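PDB 5UXX: RNA polymerase sigma factor from Bartonella quintana, which probably directs RNA polymerase to promoter DNA as an ECF-subfamily sigma factor, and is held here in complex with the anti-sigma factor NepR. Local coordinates for residues L36-T40 with I64-F69; D116-I121 with R148-R153. All blocks are in the same frame, centred on the assembly; numbering follows the deposited sequence.

Interaction 1: L36-T40 with I64-F69; sequences LVQDT and ILRNEF
Residues 36-40 of helix 33-46 cross residues 64-69 of helix 57-81. Both segments are regular alpha helix. Their axes come within 9.3 Å, and their N-to-C directions make an angle of 121° (signed crossing angle +121°), so the two segments run obliquely antiparallel. Thr40 faces Leu65, with their CA atoms 5.3 Å apart. Leu36 CA is 6.9 Å from Phe69 CA, and its side-chain end swings inward.

The apolar contacts centre on Leu36. With chi1 t and chi2 p, its side chain extends across to the second helix. Leu36 CD2 lies 3.7 Å from Leu65 CD2 and 3.7 Å from Phe69 CB. Leu36 CD1 rests on the aliphatic part of Glu68, 3.7 Å from Glu68 CG. Val37 CG2 is 4.2 Å from Leu65 CD1. Thr40 CG2 meets Ile64 CG2 at 3.8 Å.

The polar groups form no hydrogen bond between the segments. Thr40 has chi1 m, and its OG1 donates to Leu36 O of its own helix at 2.8 Å. This hydroxyl also packs against Leu65, with OG1 3.3 Å from Leu65 CA. At the border, Asp39 OD2 and Glu68 OE2 are like charges 4.2 Å apart.

The contact belongs to the helical bundle of sigma-70 region 2. Helix 7-26 packs on the same core: Leu16 and Ala23 touch Val37, while Leu19 and Phe22 touch Leu65. An apolar side chain of the neighbouring NepR chain also packs on Val37.

The chemistry implies that apolar burial holds this crossing together, while its two facing carboxylates contribute no attraction between themselves.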
ATOM      1  N   LEU A  36      -0.467   6.365   9.188  1.00 32.17           N
ATOM      2  CA  LEU A  36      -0.286   6.756   7.796  1.00 29.39           C
ATOM      3  C   LEU A  36      -1.620   6.832   7.060  1.00 30.29           C
ATOM      4  O   LEU A  36      -1.853   7.748   6.271  1.00 32.94           O
ATOM      5  CB  LEU A  36       0.651   5.775   7.093  1.00 35.00           C
ATOM      6  CG  LEU A  36       1.130   6.134   5.687  1.00 36.94           C
ATOM      7  CD1 LEU A  36       1.816   7.489   5.682  1.00 39.25           C
ATOM      8  CD2 LEU A  36       2.062   5.055   5.165  1.00 40.71           C
ATOM      9  N   VAL A  37      -2.491   5.865   7.324  1.00 29.14           N
ATOM     10  CA  VAL A  37      -3.824   5.848   6.732  1.00 28.46           C
ATOM     11  C   VAL A  37      -4.648   7.028   7.240  1.00 32.42           C
ATOM     12  O   VAL A  37      -5.336   7.698   6.469  1.00 29.40           O
ATOM     13  CB  VAL A  37      -4.564   4.535   7.049  1.00 25.58           C
ATOM     14  CG1 VAL A  37      -5.958   4.551   6.443  1.00 26.16           C
ATOM     15  CG2 VAL A  37      -3.772   3.346   6.533  1.00 24.62           C
ATOM     16  N   GLN A  38      -4.571   7.269   8.545  1.00 28.30           N
ATOM     17  CA  GLN A  38      -5.279   8.375   9.180  1.00 36.83           C
ATOM     18  C   GLN A  38      -4.917   9.717   8.546  1.00 38.38           C
ATOM     19  O   GLN A  38      -5.795  10.513   8.213  1.00 35.91           O
ATOM     20  CB  GLN A  38      -4.981   8.402  10.681  1.00 41.10           C
ATOM     21  CG  GLN A  38      -5.943   9.251  11.490  1.00 52.37           C
ATOM     22  CD  GLN A  38      -5.798   9.035  12.983  1.00 67.99           C
ATOM     23  OE1 GLN A  38      -6.425   8.144  13.557  1.00 72.34           O
ATOM     24  NE2 GLN A  38      -4.967   9.851  13.622  1.00 75.71           N
ATOM     25  N   ASP A  39      -3.619   9.962   8.383  1.00 41.45           N
ATOM     26  CA  ASP A  39      -3.142  11.203   7.782  1.00 41.85           C
ATOM     27  C   ASP A  39      -3.598  11.332   6.333  1.00 38.30           C
ATOM     28  O   ASP A  39      -3.904  12.426   5.865  1.00 40.77           O
ATOM     29  CB  ASP A  39      -1.615  11.286   7.857  1.00 45.88           C
ATOM     30  CG  ASP A  39      -1.105  11.404   9.281  1.00 57.76           C
ATOM     31  OD1 ASP A  39      -1.893  11.795  10.168  1.00 59.31           O
ATOM     32  OD2 ASP A  39       0.086  11.111   9.512  1.00 63.72           O
ATOM     33  N   THR A  40      -3.643  10.205   5.628  1.00 34.74           N
ATOM     34  CA  THR A  40      -4.070  10.186   4.234  1.00 29.76           C
ATOM     35  C   THR A  40      -5.540  10.573   4.117  1.00 27.21           C
ATOM     36  O   THR A  40      -5.923  11.344   3.238  1.00 26.17           O
ATOM     37  CB  THR A  40      -3.850   8.801   3.597  1.00 31.43           C
ATOM     38  OG1 THR A  40      -2.453   8.483   3.617  1.00 34.07           O
ATOM     39  CG2 THR A  40      -4.347   8.787   2.158  1.00 21.95           C
ATOM     40  N   ILE A  64      -1.570   9.888  -2.534  1.00 20.59           N
ATOM     41  CA  ILE A  64      -1.452  10.696  -1.324  1.00 21.77           C
ATOM     42  C   ILE A  64      -0.741   9.928  -0.213  1.00 26.63           C
ATOM     43  O   ILE A  64       0.157  10.460   0.441  1.00 24.45           O
ATOM     44  CB  ILE A  64      -2.833  11.156  -0.820  1.00 27.62           C
ATOM     45  CG1 ILE A  64      -3.490  12.085  -1.845  1.00 25.45           C
ATOM     46  CG2 ILE A  64      -2.709  11.852   0.527  1.00 23.05           C
ATOM     47  CD1 ILE A  64      -4.901  12.498  -1.481  1.00 28.86           C
ATOM     48  N   LEU A  65      -1.135   8.673  -0.015  1.00 22.49           N
ATOM     49  CA  LEU A  65      -0.532   7.837   1.018  1.00 25.92           C
ATOM     50  C   LEU A  65       0.932   7.549   0.704  1.00 30.23           C
ATOM     51  O   LEU A  65       1.788   7.628   1.586  1.00 36.24           O
ATOM     52  CB  LEU A  65      -1.308   6.524   1.176  1.00 20.73           C
ATOM     53  CG  LEU A  65      -0.964   5.662   2.397  1.00 22.09           C
ATOM     54  CD1 LEU A  65      -2.208   4.986   2.945  1.00 27.11           C
ATOM     55  CD2 LEU A  65       0.095   4.620   2.064  1.00 21.25           C
ATOM     56  N   ARG A  66       1.210   7.204  -0.550  1.00 26.30           N
ATOM     57  CA  ARG A  66       2.575   6.935  -0.990  1.00 26.59           C
ATOM     58  C   ARG A  66       3.505   8.116  -0.730  1.00 30.83           C
ATOM     59  O   ARG A  66       4.602   7.949  -0.199  1.00 30.46           O
ATOM     60  CB  ARG A  66       2.599   6.591  -2.482  1.00 30.64           C
ATOM     61  CG  ARG A  66       3.961   6.797  -3.117  1.00 39.81           C
ATOM     62  CD  ARG A  66       3.866   7.119  -4.595  1.00 35.82           C
ATOM     63  NE  ARG A  66       5.077   7.783  -5.073  1.00 43.47           N
ATOM     64  CZ  ARG A  66       6.157   7.148  -5.515  1.00 49.12           C
ATOM     65  NH1 ARG A  66       6.187   5.825  -5.545  1.00 43.54           N
ATOM     66  NH2 ARG A  66       7.211   7.839  -5.928  1.00 63.20           N
ATOM     67  N   ASN A  67       3.049   9.313  -1.087  1.00 23.88           N
ATOM     68  CA  ASN A  67       3.879  10.504  -0.968  1.00 33.29           C
ATOM     69  C   ASN A  67       4.072  10.912   0.484  1.00 31.81           C
ATOM     70  O   ASN A  67       5.137  11.397   0.865  1.00 38.00           O
ATOM     71  CB  ASN A  67       3.271  11.660  -1.765  1.00 27.42           C
ATOM     72  CG  ASN A  67       3.439  11.486  -3.262  1.00 37.31           C
ATOM     73  OD1 ASN A  67       4.398  10.865  -3.722  1.00 36.53           O
ATOM     74  ND2 ASN A  67       2.506  12.034  -4.032  1.00 31.94           N
ATOM     75  N   GLU A  68       3.038  10.709   1.293  1.00 25.77           N
ATOM     76  CA  GLU A  68       3.130  10.988   2.718  1.00 34.32           C
ATOM     77  C   GLU A  68       4.089  10.013   3.387  1.00 32.29           C
ATOM     78  O   GLU A  68       4.836  10.387   4.289  1.00 32.95           O
ATOM     79  CB  GLU A  68       1.749  10.919   3.376  1.00 35.33           C
ATOM     80  CG  GLU A  68       1.768  11.070   4.891  1.00 41.92           C
ATOM     81  CD  GLU A  68       2.284  12.425   5.349  1.00 48.41           C
ATOM     82  OE1 GLU A  68       2.273  13.379   4.543  1.00 50.25           O
ATOM     83  OE2 GLU A  68       2.703  12.533   6.521  1.00 51.42           O
ATOM     84  N   PHE A  69       4.079   8.766   2.925  1.00 24.43           N
ATOM     85  CA  PHE A  69       4.946   7.733   3.480  1.00 31.79           C
ATOM     86  C   PHE A  69       6.422   8.041   3.242  1.00 32.93           C
ATOM     87  O   PHE A  69       7.232   7.969   4.165  1.00 35.54           O
ATOM     88  CB  PHE A  69       4.601   6.365   2.890  1.00 25.27           C
ATOM     89  CG  PHE A  69       5.642   5.314   3.153  1.00 30.43           C
ATOM     90  CD1 PHE A  69       5.785   4.764   4.417  1.00 33.72           C
ATOM     91  CD2 PHE A  69       6.478   4.876   2.138  1.00 27.69           C
ATOM     92  CE1 PHE A  69       6.743   3.797   4.665  1.00 33.05           C
ATOM     93  CE2 PHE A  69       7.437   3.909   2.379  1.00 31.57           C
ATOM     94  CZ  PHE A  69       7.571   3.369   3.643  1.00 31.36           C
TER

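Interaction 2: D116-I121 with R148-R153; sequences DQREAI and RVSRAR
Ile121 lies over Val149 and Ala152: its CB is 3.8 Å from Ala152 CB, and its CD1, reached with chi1 t and chi2 p, is 4.1 Å from Val149 CG1. Both segments are alpha helix. Their axes approach to 8.3 Å and cross at -101°, nearly perpendicular. Gln117 CA is 5.2 Å from both Arg148 CA and Ala152 CA, as is Ile121 CA from Val149 CA. Ala120 and Ala152 are small, consistent with the close approach. Ala120 CB touches Arg148 CB at 3.8 Å, and Ala152 CB is 3.6 Å from Gln117 O.

Arg148, with chi1 m and the rest of its chain extended, reaches back to Asp116. Asp116 OD2 is 3.2 Å from Arg148 NH2 and lies over a face of the guanidinium, so this salt bridge rests on charge alone. A water accepts from Arg148 NH1 at 2.9 Å and donates to Asp116 O at 3.0 Å.

Leu113 adds to the apolar patch beside Ile121 and Ala152. Apolar side chains of the neighbouring NepR chain pack on Ile121 and Val149. Helix 115-125 packs across helix 142-159, second helix of the helix-turn-helix formed with helix 131-138; in sigma-70 region 4 this helix typically recognises the -35 element.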
ATOM      1  N   ASP A 116      11.524   0.670  -4.363  1.00 28.57           N
ATOM      2  CA  ASP A 116      10.857   0.783  -5.656  1.00 30.35           C
ATOM      3  C   ASP A 116      10.231  -0.539  -6.089  1.00 31.33           C
ATOM      4  O   ASP A 116       9.114  -0.562  -6.607  1.00 33.80           O
ATOM      5  CB  ASP A 116      11.840   1.272  -6.721  1.00 35.27           C
ATOM      6  CG  ASP A 116      12.174   2.743  -6.572  1.00 43.32           C
ATOM      7  OD1 ASP A 116      11.356   3.483  -5.984  1.00 42.91           O
ATOM      8  OD2 ASP A 116      13.256   3.160  -7.038  1.00 52.03           O
ATOM      9  N   GLN A 117      10.953  -1.635  -5.878  1.00 35.04           N
ATOM     10  CA  GLN A 117      10.459  -2.960  -6.241  1.00 32.51           C
ATOM     11  C   GLN A 117       9.261  -3.356  -5.390  1.00 27.76           C
ATOM     12  O   GLN A 117       8.279  -3.898  -5.898  1.00 29.11           O
ATOM     13  CB  GLN A 117      11.558  -4.010  -6.084  1.00 37.57           C
ATOM     14  CG  GLN A 117      12.600  -4.022  -7.184  1.00 37.49           C
ATOM     15  CD  GLN A 117      13.804  -4.866  -6.814  1.00 43.55           C
ATOM     16  OE1 GLN A 117      14.715  -5.058  -7.619  1.00 48.01           O
ATOM     17  NE2 GLN A 117      13.814  -5.375  -5.586  1.00 43.23           N
ATOM     18  N   ARG A 118       9.355  -3.085  -4.092  1.00 24.29           N
ATOM     19  CA  ARG A 118       8.298  -3.434  -3.152  1.00 27.67           C
ATOM     20  C   ARG A 118       6.983  -2.745  -3.504  1.00 28.70           C
ATOM     21  O   ARG A 118       5.935  -3.383  -3.546  1.00 28.46           O
ATOM     22  CB  ARG A 118       8.717  -3.079  -1.724  1.00 24.86           C
ATOM     23  CG  ARG A 118       7.634  -3.299  -0.678  1.00 20.74           C
ATOM     24  CD  ARG A 118       8.215  -3.354   0.730  1.00 24.16           C
ATOM     25  NE  ARG A 118       8.976  -2.154   1.069  1.00 25.95           N
ATOM     26  CZ  ARG A 118      10.304  -2.094   1.106  1.00 29.03           C
ATOM     27  NH1 ARG A 118      11.026  -3.171   0.825  1.00 31.03           N
ATOM     28  NH2 ARG A 118      10.910  -0.959   1.422  1.00 28.28           N
ATOM     29  N   GLU A 119       7.046  -1.445  -3.764  1.00 28.48           N
ATOM     30  CA  GLU A 119       5.852  -0.683  -4.107  1.00 29.23           C
ATOM     31  C   GLU A 119       5.258  -1.120  -5.445  1.00 29.14           C
ATOM     32  O   GLU A 119       4.043  -1.268  -5.574  1.00 28.31           O
ATOM     33  CB  GLU A 119       6.158   0.812  -4.140  1.00 26.12           C
ATOM     34  CG  GLU A 119       4.968   1.656  -4.551  1.00 28.93           C
ATOM     35  CD  GLU A 119       5.245   3.137  -4.457  1.00 33.31           C
ATOM     36  OE1 GLU A 119       6.433   3.525  -4.465  1.00 37.33           O
ATOM     37  OE2 GLU A 119       4.273   3.915  -4.377  1.00 29.21           O
ATOM     38  N   ALA A 120       6.122  -1.319  -6.435  1.00 27.49           N
ATOM     39  CA  ALA A 120       5.683  -1.701  -7.774  1.00 18.80           C
ATOM     40  C   ALA A 120       4.936  -3.032  -7.774  1.00 19.18           C
ATOM     41  O   ALA A 120       3.876  -3.155  -8.389  1.00 18.84           O
ATOM     42  CB  ALA A 120       6.873  -1.766  -8.718  1.00 20.00           C
ATOM     43  N   ILE A 121       5.487  -4.027  -7.084  1.00 19.30           N
ATOM     44  CA  ILE A 121       4.894  -5.360  -7.077  1.00 26.30           C
ATOM     45  C   ILE A 121       3.597  -5.379  -6.265  1.00 26.18           C
ATOM     46  O   ILE A 121       2.715  -6.197  -6.514  1.00 31.04           O
ATOM     47  CB  ILE A 121       5.883  -6.422  -6.528  1.00 20.84           C
ATOM     48  CG1 ILE A 121       5.393  -7.835  -6.852  1.00 17.68           C
ATOM     49  CG2 ILE A 121       6.115  -6.247  -5.032  1.00 17.83           C
ATOM     50  CD1 ILE A 121       5.313  -8.125  -8.333  1.00 22.25           C
ATOM     51  N   ARG A 148      10.701  -3.105 -12.841  1.00 30.17           N
ATOM     52  CA  ARG A 148      10.644  -3.208 -11.386  1.00 30.91           C
ATOM     53  C   ARG A 148       9.785  -4.393 -10.955  1.00 29.15           C
ATOM     54  O   ARG A 148      10.108  -5.083  -9.991  1.00 29.45           O
ATOM     55  CB  ARG A 148      10.111  -1.910 -10.773  1.00 31.41           C
ATOM     56  CG  ARG A 148      11.114  -0.769 -10.795  1.00 34.05           C
ATOM     57  CD  ARG A 148      10.523   0.532 -10.281  1.00 32.52           C
ATOM     58  NE  ARG A 148      11.510   1.606 -10.297  1.00 36.56           N
ATOM     59  CZ  ARG A 148      11.251   2.869  -9.974  1.00 35.10           C
ATOM     60  NH1 ARG A 148      10.028   3.225  -9.607  1.00 32.11           N
ATOM     61  NH2 ARG A 148      12.217   3.777 -10.018  1.00 36.14           N
ATOM     62  N   VAL A 149       8.690  -4.622 -11.673  1.00 26.09           N
ATOM     63  CA  VAL A 149       7.808  -5.748 -11.389  1.00 27.31           C
ATOM     64  C   VAL A 149       8.523  -7.073 -11.652  1.00 32.49           C
ATOM     65  O   VAL A 149       8.441  -8.002 -10.848  1.00 34.05           O
ATOM     66  CB  VAL A 149       6.514  -5.679 -12.232  1.00 29.39           C
ATOM     67  CG1 VAL A 149       5.804  -7.026 -12.256  1.00 24.02           C
ATOM     68  CG2 VAL A 149       5.591  -4.592 -11.696  1.00 26.77           C
ATOM     69  N   SER A 150       9.236  -7.145 -12.772  1.00 32.00           N
ATOM     70  CA  SER A 150       9.957  -8.356 -13.151  1.00 31.92           C
ATOM     71  C   SER A 150      11.062  -8.700 -12.156  1.00 35.34           C
ATOM     72  O   SER A 150      11.208  -9.857 -11.760  1.00 37.59           O
ATOM     73  CB  SER A 150      10.549  -8.208 -14.553  1.00 35.50           C
ATOM     74  OG  SER A 150       9.532  -8.204 -15.540  1.00 42.39           O
ATOM     75  N   ARG A 151      11.842  -7.698 -11.760  1.00 34.46           N
ATOM     76  CA  ARG A 151      12.922  -7.914 -10.802  1.00 34.97           C
ATOM     77  C   ARG A 151      12.375  -8.290  -9.426  1.00 38.60           C
ATOM     78  O   ARG A 151      12.913  -9.172  -8.756  1.00 38.93           O
ATOM     79  CB  ARG A 151      13.819  -6.674 -10.697  1.00 41.03           C
ATOM     80  CG  ARG A 151      14.641  -6.407 -11.952  1.00 55.71           C
ATOM     81  CD  ARG A 151      15.541  -5.181 -11.822  1.00 67.81           C
ATOM     82  NE  ARG A 151      14.800  -3.933 -11.660  1.00 78.50           N
ATOM     83  CZ  ARG A 151      14.674  -3.282 -10.507  1.00 81.51           C
ATOM     84  NH1 ARG A 151      13.986  -2.153 -10.452  1.00 78.92           N
ATOM     85  NH2 ARG A 151      15.248  -3.755  -9.411  1.00 84.63           N
ATOM     86  N   ALA A 152      11.303  -7.620  -9.012  1.00 29.63           N
ATOM     87  CA  ALA A 152      10.676  -7.903  -7.725  1.00 31.63           C
ATOM     88  C   ALA A 152      10.084  -9.306  -7.695  1.00 32.05           C
ATOM     89  O   ALA A 152      10.191 -10.013  -6.693  1.00 29.76           O
ATOM     90  CB  ALA A 152       9.601  -6.871  -7.419  1.00 26.90           C
ATOM     91  N   ARG A 153       9.456  -9.703  -8.798  1.00 30.35           N
ATOM     92  CA  ARG A 153       8.833 -11.017  -8.888  1.00 29.10           C
ATOM     93  C   ARG A 153       9.877 -12.126  -8.788  1.00 36.25           C
ATOM     94  O   ARG A 153       9.698 -13.083  -8.036  1.00 42.90           O
ATOM     95  CB  ARG A 153       8.040 -11.149 -10.190  1.00 29.76           C
ATOM     96  CG  ARG A 153       7.260 -12.449 -10.306  1.00 38.04           C
ATOM     97  CD  ARG A 153       7.218 -12.955 -11.737  1.00 44.96           C
ATOM     98  NE  ARG A 153       6.730 -14.330 -11.809  1.00 51.71           N
ATOM     99  CZ  ARG A 153       6.528 -14.993 -12.943  1.00 59.69           C
ATOM    100  NH1 ARG A 153       6.769 -14.408 -14.108  1.00 63.21           N
ATOM    101  NH2 ARG A 153       6.085 -16.243 -12.912  1.00 66.55           N
TER
HETATM  102  O   HOH W   1       7.944   1.660  -8.300  1.00 36.96           O

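How the interactions relate
Interaction 1 lies in sigma-70 region 2 and interaction 2 in region 4, with centres about 20 Å apart on opposite sides of the chain's centre. They follow one another along the sequence. A salt bridge joins them directly: Arg66 NH1 of 64-69 is 2.6 Å from Glu119 OE1 of 116-121. Both residues stand outside the contacts made within their own pairs. Glu119 also accepts a hydrogen bond from Tyr70 and touches Phe22 and Leu26 of helix 7-26. The two regions therefore meet in a compact arrangement. NepR packs against both contacts, consistent with an anti-sigma factor that keeps the sigma factor from RNA polymerase.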